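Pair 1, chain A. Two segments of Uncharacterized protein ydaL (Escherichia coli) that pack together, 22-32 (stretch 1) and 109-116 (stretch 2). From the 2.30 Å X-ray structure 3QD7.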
# COMPACT_ATOMS: atom_id res chain seq x y z
N GLN A 22 11.08 6.32 -9.75
CA GLN A 22 10.24 5.14 -9.97
C GLN A 22 8.88 5.22 -9.25
O GLN A 22 8.83 5.41 -8.03
CB GLN A 22 10.97 3.84 -9.63
CG GLN A 22 12.11 3.52 -10.61
CD GLN A 22 12.92 2.28 -10.25
OE1 GLN A 22 12.54 1.47 -9.38
NE2 GLN A 22 14.06 2.12 -10.93
N PRO A 23 7.78 5.03 -10.01
CA PRO A 23 6.46 4.95 -9.40
C PRO A 23 6.31 3.61 -8.71
O PRO A 23 7.17 2.74 -8.85
CB PRO A 23 5.53 4.99 -10.61
CG PRO A 23 6.31 4.33 -11.69
CD PRO A 23 7.73 4.79 -11.47
N LEU A 24 5.24 3.49 -7.93
CA LEU A 24 4.85 2.24 -7.31
C LEU A 24 3.97 1.55 -8.33
O LEU A 24 2.96 2.10 -8.72
CB LEU A 24 4.08 2.50 -5.99
CG LEU A 24 4.77 2.08 -4.70
CD1 LEU A 24 6.24 2.51 -4.63
CD2 LEU A 24 3.99 2.53 -3.49
N GLU A 25 4.38 0.37 -8.77
CA GLU A 25 3.55 -0.48 -9.61
C GLU A 25 3.86 -1.95 -9.37
O GLU A 25 5.04 -2.36 -9.25
CB GLU A 25 3.75 -0.13 -11.08
CG GLU A 25 3.04 1.14 -11.54
CD GLU A 25 3.34 1.45 -12.99
OE1 GLU A 25 4.19 0.73 -13.57
OE2 GLU A 25 2.74 2.41 -13.56
N PHE A 26 2.80 -2.75 -9.27
CA PHE A 26 2.94 -4.17 -8.98
C PHE A 26 1.69 -4.84 -9.49
O PHE A 26 0.59 -4.33 -9.27
CB PHE A 26 3.10 -4.43 -7.45
CG PHE A 26 3.03 -5.88 -7.07
CD1 PHE A 26 4.10 -6.74 -7.30
CD2 PHE A 26 1.90 -6.39 -6.46
CE1 PHE A 26 4.03 -8.11 -6.95
CE2 PHE A 26 1.82 -7.73 -6.10
CZ PHE A 26 2.90 -8.60 -6.36
N ARG A 27 1.87 -5.98 -10.15
CA ARG A 27 0.75 -6.76 -10.62
C ARG A 27 1.13 -8.24 -10.55
O ARG A 27 2.18 -8.64 -11.05
CB ARG A 27 0.39 -6.35 -12.05
CG ARG A 27 -0.78 -7.10 -12.68
CD ARG A 27 -0.93 -6.74 -14.17
NE ARG A 27 0.30 -6.97 -14.93
CZ ARG A 27 0.77 -6.17 -15.89
NH1 ARG A 27 0.10 -5.08 -16.22
NH2 ARG A 27 1.91 -6.47 -16.51
N ARG A 28 0.29 -9.05 -9.89
CA ARG A 28 0.51 -10.49 -9.85
C ARG A 28 0.17 -11.10 -11.19
O ARG A 28 -0.67 -10.58 -11.92
CB ARG A 28 -0.33 -11.16 -8.76
CG ARG A 28 0.19 -10.83 -7.37
CD ARG A 28 -0.01 -11.96 -6.39
NE ARG A 28 -0.16 -11.39 -5.07
CZ ARG A 28 0.83 -11.23 -4.20
NH1 ARG A 28 2.07 -11.63 -4.51
NH2 ARG A 28 0.58 -10.68 -3.03
N GLU A 29 0.86 -12.19 -11.52
CA GLU A 29 0.56 -13.03 -12.69
C GLU A 29 -0.79 -13.70 -12.50
O GLU A 29 -1.17 -14.04 -11.38
CB GLU A 29 1.61 -14.15 -12.84
CG GLU A 29 3.07 -13.70 -12.95
CD GLU A 29 3.68 -13.19 -11.62
OE1 GLU A 29 3.21 -13.60 -10.52
OE2 GLU A 29 4.64 -12.37 -11.69
N GLY A 30 -1.49 -13.90 -13.60
CA GLY A 30 -2.67 -14.75 -13.64
C GLY A 30 -3.98 -14.14 -13.17
O GLY A 30 -4.92 -14.88 -12.87
N LEU A 31 -4.05 -12.82 -13.12
CA LEU A 31 -5.26 -12.07 -12.76
C LEU A 31 -6.29 -12.05 -13.86
O LEU A 31 -5.95 -12.13 -15.03
CB LEU A 31 -4.87 -10.62 -12.47
CG LEU A 31 -4.00 -10.35 -11.24
CD1 LEU A 31 -3.81 -8.82 -11.14
CD2 LEU A 31 -4.63 -10.92 -9.98
N GLN A 32 -7.55 -11.85 -13.49
CA GLN A 32 -8.64 -11.69 -14.45
C GLN A 32 -8.53 -10.38 -15.22
O GLN A 32 -8.10 -9.35 -14.67
CB GLN A 32 -9.99 -11.74 -13.73
CG GLN A 32 -11.22 -11.63 -14.69
CD GLN A 32 -12.55 -11.89 -14.00
OE1 GLN A 32 -12.60 -12.09 -12.78
NE2 GLN A 32 -13.65 -11.86 -14.77
N ASP A 109 -3.64 -11.79 -0.54
CA ASP A 109 -4.87 -11.21 -1.12
C ASP A 109 -4.68 -9.86 -1.88
O ASP A 109 -5.65 -9.30 -2.43
CB ASP A 109 -5.95 -11.04 -0.05
CG ASP A 109 -6.42 -12.37 0.53
OD1 ASP A 109 -6.96 -13.21 -0.22
OD2 ASP A 109 -6.27 -12.57 1.74
N VAL A 110 -3.45 -9.37 -1.92
CA VAL A 110 -3.12 -8.18 -2.70
C VAL A 110 -2.87 -8.62 -4.15
O VAL A 110 -1.96 -9.40 -4.43
CB VAL A 110 -1.89 -7.44 -2.09
CG1 VAL A 110 -1.22 -6.49 -3.11
CG2 VAL A 110 -2.30 -6.68 -0.85
N GLN A 111 -3.68 -8.11 -5.07
CA GLN A 111 -3.57 -8.46 -6.50
C GLN A 111 -2.63 -7.52 -7.26
O GLN A 111 -1.92 -7.95 -8.17
CB GLN A 111 -4.94 -8.43 -7.19
CG GLN A 111 -6.01 -9.34 -6.57
CD GLN A 111 -7.42 -8.91 -6.94
OE1 GLN A 111 -8.23 -9.71 -7.42
NE2 GLN A 111 -7.72 -7.64 -6.72
N ALA A 112 -2.66 -6.24 -6.91
CA ALA A 112 -1.93 -5.23 -7.63
C ALA A 112 -1.89 -3.95 -6.81
O ALA A 112 -2.70 -3.76 -5.91
CB ALA A 112 -2.61 -4.95 -9.00
N TYR A 113 -0.96 -3.06 -7.14
CA TYR A 113 -1.00 -1.69 -6.68
C TYR A 113 -0.36 -0.79 -7.73
O TYR A 113 0.34 -1.26 -8.65
CB TYR A 113 -0.39 -1.50 -5.28
CG TYR A 113 1.07 -1.92 -5.11
CD1 TYR A 113 2.09 -1.16 -5.61
CD2 TYR A 113 1.40 -3.08 -4.40
CE1 TYR A 113 3.41 -1.53 -5.45
CE2 TYR A 113 2.74 -3.45 -4.23
CZ TYR A 113 3.72 -2.68 -4.76
OH TYR A 113 5.03 -3.03 -4.60
N CYS A 114 -0.61 0.52 -7.59
CA CYS A 114 0.02 1.53 -8.45
C CYS A 114 -0.11 2.92 -7.83
O CYS A 114 -0.93 3.14 -6.95
CB CYS A 114 -0.59 1.52 -9.85
SG CYS A 114 -2.26 2.18 -9.87
N THR A 115 0.70 3.86 -8.30
CA THR A 115 0.68 5.23 -7.78
C THR A 115 -0.73 5.81 -8.01
O THR A 115 -1.36 5.51 -9.02
CB THR A 115 1.84 6.05 -8.42
OG1 THR A 115 3.10 5.44 -8.10
CG2 THR A 115 1.88 7.44 -7.88
N ALA A 116 -1.25 6.55 -7.04
CA ALA A 116 -2.58 7.17 -7.13
C ALA A 116 -2.63 8.33 -8.14
O ALA A 116 -1.61 8.90 -8.46
CB ALA A 116 -3.00 7.67 -5.77

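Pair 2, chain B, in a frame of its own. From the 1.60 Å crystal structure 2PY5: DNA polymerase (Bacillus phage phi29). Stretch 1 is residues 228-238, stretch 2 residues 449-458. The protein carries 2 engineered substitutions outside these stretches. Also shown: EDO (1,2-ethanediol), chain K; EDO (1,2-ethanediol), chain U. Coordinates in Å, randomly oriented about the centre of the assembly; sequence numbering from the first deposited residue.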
# COMPACT_ATOMS: atom_id res chain seq x y z
N GLY B 228 -7.25 -10.10 -1.46
CA GLY B 228 -6.40 -9.50 -0.44
C GLY B 228 -6.73 -10.00 0.95
O GLY B 228 -7.16 -11.15 1.15
N GLY B 229 -6.55 -9.14 1.93
CA GLY B 229 -6.71 -9.52 3.31
C GLY B 229 -8.15 -9.75 3.74
O GLY B 229 -9.09 -9.20 3.16
N PHE B 230 -8.31 -10.54 4.80
CA PHE B 230 -9.61 -10.81 5.41
C PHE B 230 -9.89 -9.75 6.48
O PHE B 230 -9.22 -9.68 7.52
CB PHE B 230 -9.61 -12.20 6.04
CG PHE B 230 -10.93 -12.57 6.65
CD1 PHE B 230 -12.01 -12.87 5.86
CD2 PHE B 230 -11.08 -12.60 8.03
CE1 PHE B 230 -13.25 -13.17 6.44
CE2 PHE B 230 -12.28 -12.91 8.61
CZ PHE B 230 -13.36 -13.22 7.80
N THR B 231 -10.91 -8.94 6.23
CA THR B 231 -11.32 -7.90 7.17
C THR B 231 -12.81 -8.05 7.41
O THR B 231 -13.60 -7.95 6.47
CB THR B 231 -11.03 -6.49 6.60
OG1 THR B 231 -9.64 -6.40 6.20
CG2 THR B 231 -11.34 -5.42 7.61
N TRP B 232 -13.21 -8.25 8.66
CA TRP B 232 -14.57 -8.64 9.01
C TRP B 232 -14.92 -8.24 10.42
O TRP B 232 -14.16 -8.49 11.36
CB TRP B 232 -14.71 -10.16 8.88
CG TRP B 232 -16.00 -10.74 9.36
CD1 TRP B 232 -17.22 -10.67 8.75
CD2 TRP B 232 -16.21 -11.48 10.57
NE1 TRP B 232 -18.16 -11.33 9.48
CE2 TRP B 232 -17.57 -11.83 10.61
CE3 TRP B 232 -15.38 -11.87 11.62
CZ2 TRP B 232 -18.11 -12.57 11.65
CZ3 TRP B 232 -15.93 -12.60 12.66
CH2 TRP B 232 -17.28 -12.93 12.67
N LEU B 233 -16.09 -7.62 10.57
CA LEU B 233 -16.68 -7.29 11.87
C LEU B 233 -17.89 -8.18 12.13
O LEU B 233 -18.83 -8.22 11.32
CB LEU B 233 -17.11 -5.83 11.89
CG LEU B 233 -17.79 -5.33 13.16
CD1 LEU B 233 -16.95 -5.53 14.40
CD2 LEU B 233 -18.19 -3.85 13.01
N ASN B 234 -17.85 -8.87 13.25
CA ASN B 234 -18.94 -9.71 13.72
C ASN B 234 -20.16 -8.85 13.97
O ASN B 234 -20.11 -7.96 14.81
CB ASN B 234 -18.49 -10.43 14.99
CG ASN B 234 -19.45 -11.49 15.45
OD1 ASN B 234 -20.62 -11.54 15.04
ND2 ASN B 234 -18.97 -12.34 16.37
N ASP B 235 -21.25 -9.13 13.25
CA ASP B 235 -22.51 -8.38 13.44
C ASP B 235 -22.98 -8.31 14.91
O ASP B 235 -23.63 -7.34 15.31
CB ASP B 235 -23.62 -9.01 12.59
CG ASP B 235 -23.58 -8.56 11.14
OD1 ASP B 235 -22.93 -7.53 10.81
OD2 ASP B 235 -24.23 -9.24 10.31
N ARG B 236 -22.67 -9.34 15.70
CA ARG B 236 -22.98 -9.37 17.12
C ARG B 236 -22.50 -8.13 17.87
O ARG B 236 -23.13 -7.70 18.84
CB ARG B 236 -22.36 -10.62 17.77
CG ARG B 236 -22.66 -10.76 19.23
CD ARG B 236 -22.66 -12.19 19.67
NE ARG B 236 -21.33 -12.69 20.01
CZ ARG B 236 -20.75 -12.57 21.20
NH1 ARG B 236 -21.34 -11.93 22.20
NH2 ARG B 236 -19.54 -13.09 21.39
N PHE B 237 -21.39 -7.55 17.40
CA PHE B 237 -20.73 -6.41 18.05
C PHE B 237 -20.84 -5.08 17.30
O PHE B 237 -20.34 -4.05 17.78
CB PHE B 237 -19.25 -6.76 18.26
CG PHE B 237 -19.05 -7.86 19.23
CD1 PHE B 237 -18.75 -9.14 18.80
CD2 PHE B 237 -19.22 -7.65 20.58
CE1 PHE B 237 -18.58 -10.17 19.69
CE2 PHE B 237 -19.06 -8.68 21.48
CZ PHE B 237 -18.74 -9.94 21.03
N LYS B 238 -21.52 -5.08 16.16
CA LYS B 238 -21.67 -3.87 15.35
C LYS B 238 -22.36 -2.75 16.11
O LYS B 238 -23.52 -2.88 16.53
CB LYS B 238 -22.47 -4.19 14.08
CG LYS B 238 -22.49 -3.07 13.07
CD LYS B 238 -23.00 -3.55 11.73
CE LYS B 238 -22.75 -2.55 10.62
NZ LYS B 238 -23.07 -3.08 9.26
N TYR B 449 -14.33 -18.57 18.06
CA TYR B 449 -15.62 -18.04 17.61
C TYR B 449 -16.47 -17.44 18.72
O TYR B 449 -17.16 -16.44 18.48
CB TYR B 449 -16.42 -19.12 16.87
CG TYR B 449 -17.70 -18.60 16.26
CD1 TYR B 449 -17.68 -17.87 15.07
CD2 TYR B 449 -18.92 -18.81 16.87
CE1 TYR B 449 -18.84 -17.37 14.50
CE2 TYR B 449 -20.10 -18.33 16.30
CZ TYR B 449 -20.05 -17.60 15.12
OH TYR B 449 -21.21 -17.12 14.55
N ASP B 450 -16.43 -18.03 19.91
CA ASP B 450 -17.25 -17.55 21.03
C ASP B 450 -16.87 -16.15 21.55
O ASP B 450 -17.65 -15.53 22.27
CB ASP B 450 -17.27 -18.57 22.19
CG ASP B 450 -15.87 -18.91 22.74
OD1 ASP B 450 -15.79 -19.72 23.69
OD2 ASP B 450 -14.85 -18.40 22.24
N ARG B 451 -15.68 -15.69 21.16
CA ARG B 451 -15.14 -14.41 21.64
C ARG B 451 -14.77 -13.45 20.51
O ARG B 451 -14.38 -12.34 20.77
CB ARG B 451 -13.92 -14.68 22.52
CG ARG B 451 -14.26 -15.41 23.82
CD ARG B 451 -12.99 -15.84 24.55
NE ARG B 451 -12.13 -14.71 24.89
CZ ARG B 451 -10.94 -14.80 25.49
NH1 ARG B 451 -10.45 -15.99 25.81
NH2 ARG B 451 -10.25 -13.70 25.75
N ILE B 452 -14.90 -13.89 19.26
CA ILE B 452 -14.40 -13.09 18.13
C ILE B 452 -15.26 -11.85 17.88
O ILE B 452 -16.48 -11.93 17.71
CB ILE B 452 -14.26 -13.93 16.84
CG1 ILE B 452 -13.48 -13.15 15.77
CG2 ILE B 452 -15.64 -14.38 16.29
CD1 ILE B 452 -12.01 -12.89 16.12
N ILE B 453 -14.58 -10.70 17.87
CA ILE B 453 -15.20 -9.42 17.54
C ILE B 453 -14.94 -9.02 16.09
O ILE B 453 -15.87 -8.66 15.35
CB ILE B 453 -14.65 -8.27 18.44
CG1 ILE B 453 -14.86 -8.55 19.92
CG2 ILE B 453 -15.33 -6.92 18.07
CD1 ILE B 453 -13.99 -7.63 20.84
N TYR B 454 -13.66 -9.09 15.70
CA TYR B 454 -13.19 -8.39 14.50
C TYR B 454 -11.89 -8.99 14.02
O TYR B 454 -11.06 -9.37 14.83
CB TYR B 454 -12.96 -6.92 14.89
CG TYR B 454 -12.41 -6.01 13.82
CD1 TYR B 454 -13.19 -5.62 12.75
CD2 TYR B 454 -11.10 -5.55 13.87
CE1 TYR B 454 -12.69 -4.79 11.76
CE2 TYR B 454 -10.61 -4.69 12.90
CZ TYR B 454 -11.39 -4.32 11.84
OH TYR B 454 -10.90 -3.49 10.85
N CYS B 455 -11.74 -9.09 12.70
CA CYS B 455 -10.48 -9.47 12.08
C CYS B 455 -10.06 -8.39 11.10
O CYS B 455 -10.91 -7.85 10.38
CB CYS B 455 -10.65 -10.75 11.27
SG CYS B 455 -11.19 -12.18 12.21
N ASP B 456 -8.77 -8.13 11.03
CA ASP B 456 -8.23 -7.33 9.93
C ASP B 456 -6.87 -7.82 9.50
O ASP B 456 -5.85 -7.42 10.07
CB ASP B 456 -8.15 -5.85 10.27
CG ASP B 456 -7.70 -5.01 9.06
OD1 ASP B 456 -7.68 -5.57 7.92
OD2 ASP B 456 -7.37 -3.81 9.23
N THR B 457 -6.88 -8.68 8.49
CA THR B 457 -5.71 -9.12 7.74
C THR B 457 -4.81 -10.03 8.53
O THR B 457 -4.74 -11.21 8.21
CB THR B 457 -4.92 -7.94 7.13
OG1 THR B 457 -5.80 -7.19 6.30
CG2 THR B 457 -3.75 -8.45 6.27
N ASP B 458 -4.14 -9.48 9.54
CA ASP B 458 -3.20 -10.23 10.38
C ASP B 458 -3.58 -10.14 11.85
O ASP B 458 -2.80 -10.53 12.70
CB ASP B 458 -1.75 -9.71 10.19
CG ASP B 458 -1.60 -8.23 10.44
OD1 ASP B 458 -0.50 -7.67 10.17
OD2 ASP B 458 -2.58 -7.60 10.89
C1 EDO K . -20.53 -15.42 17.66
O1 EDO K . -21.08 -14.11 17.58
C2 EDO K . -20.51 -15.93 19.10
O2 EDO K . -21.78 -16.47 19.48
C1 EDO U . -3.41 -5.18 8.96
O1 EDO U . -2.82 -4.38 7.93
C2 EDO U . -3.11 -4.60 10.35
O2 EDO U . -4.19 -4.81 11.27
O HOH W 1 -5.93 -11.99 5.74
O HOH W 2 -18.14 -13.84 19.05

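The sharpest difference lies at the central hydrogen-bonded pair of the two ribbons. In pair 1, F26(A) faces Y113(A), and the tyrosine, with chi1 in the p well, folds back so that its ring lies under its partner: CB of F26(A) sits over the ring face, 3.3 Å from CZ of Y113(A). The two rings are near parallel but slid apart, their centroids 5.3 Å from each other. In pair 2 the matched residues are W232(B) and C455(B). Here one large ring meets a small side chain, SG of C455(B) lying at the indole edge, 4.2 Å from CE3 of W232(B). The compact cysteine also leaves its CB 3.8 Å from CD2 of F230(B), whereas L24(A), the match of F230(B), places CG 3.9 Å from CE1 of Y113(A). Bulk is thus shared out differently around the same site.

The frame beneath is common: two short antiparallel strands, superposing with an RMSD of 0.9 Å over 14 residues. Reciprocal hydrogen bonds close the central pair, from N of Y113(A) to O of F26(A) at 2.9 Å and from N of C455(B) to O of W232(B) at 2.8 Å, with their return bonds.

On the other side of the sheet, E25(A) and R27(A) are exposed beside the small C114(A) and A112(A), and the end of R27(A) leads away. Pair 2 uses this side for specific contacts. T231(B) replaces E25(A), and its OG1 donates to OD1 of D456(B) at 2.7 Å, a short reach that suits a threonine and an aspartate facing each other. L233(B) and Y454(B), in place of R27(A) and A112(A), pack their side chains, CB to CD1, at 4.0 Å.

At one end, R28(A) and N234(B) solve the same problem with different lengths. Both backbone nitrogens bond the opposite strand, and both side chains donate to the preceding carbonyl: NE of R28(A) to O of V110(A) at 2.8 Å, and ND2 of N234(B) to O of I452(B) at 2.9 Å. Either group is a good N-H donor for a carbonyl.

At the far end, OG1 of T115(A) accepts from N of L24(A) at 2.9 Å, and CB of P23(A) lies 3.5 Å from that OG1. In pair 2, G229(B) matches the proline. A CB there would fall 2.5 Å from OG1 of T457(B), so glycine suits the site, while N of T457(B) bonds O of F230(B) at 2.7 Å.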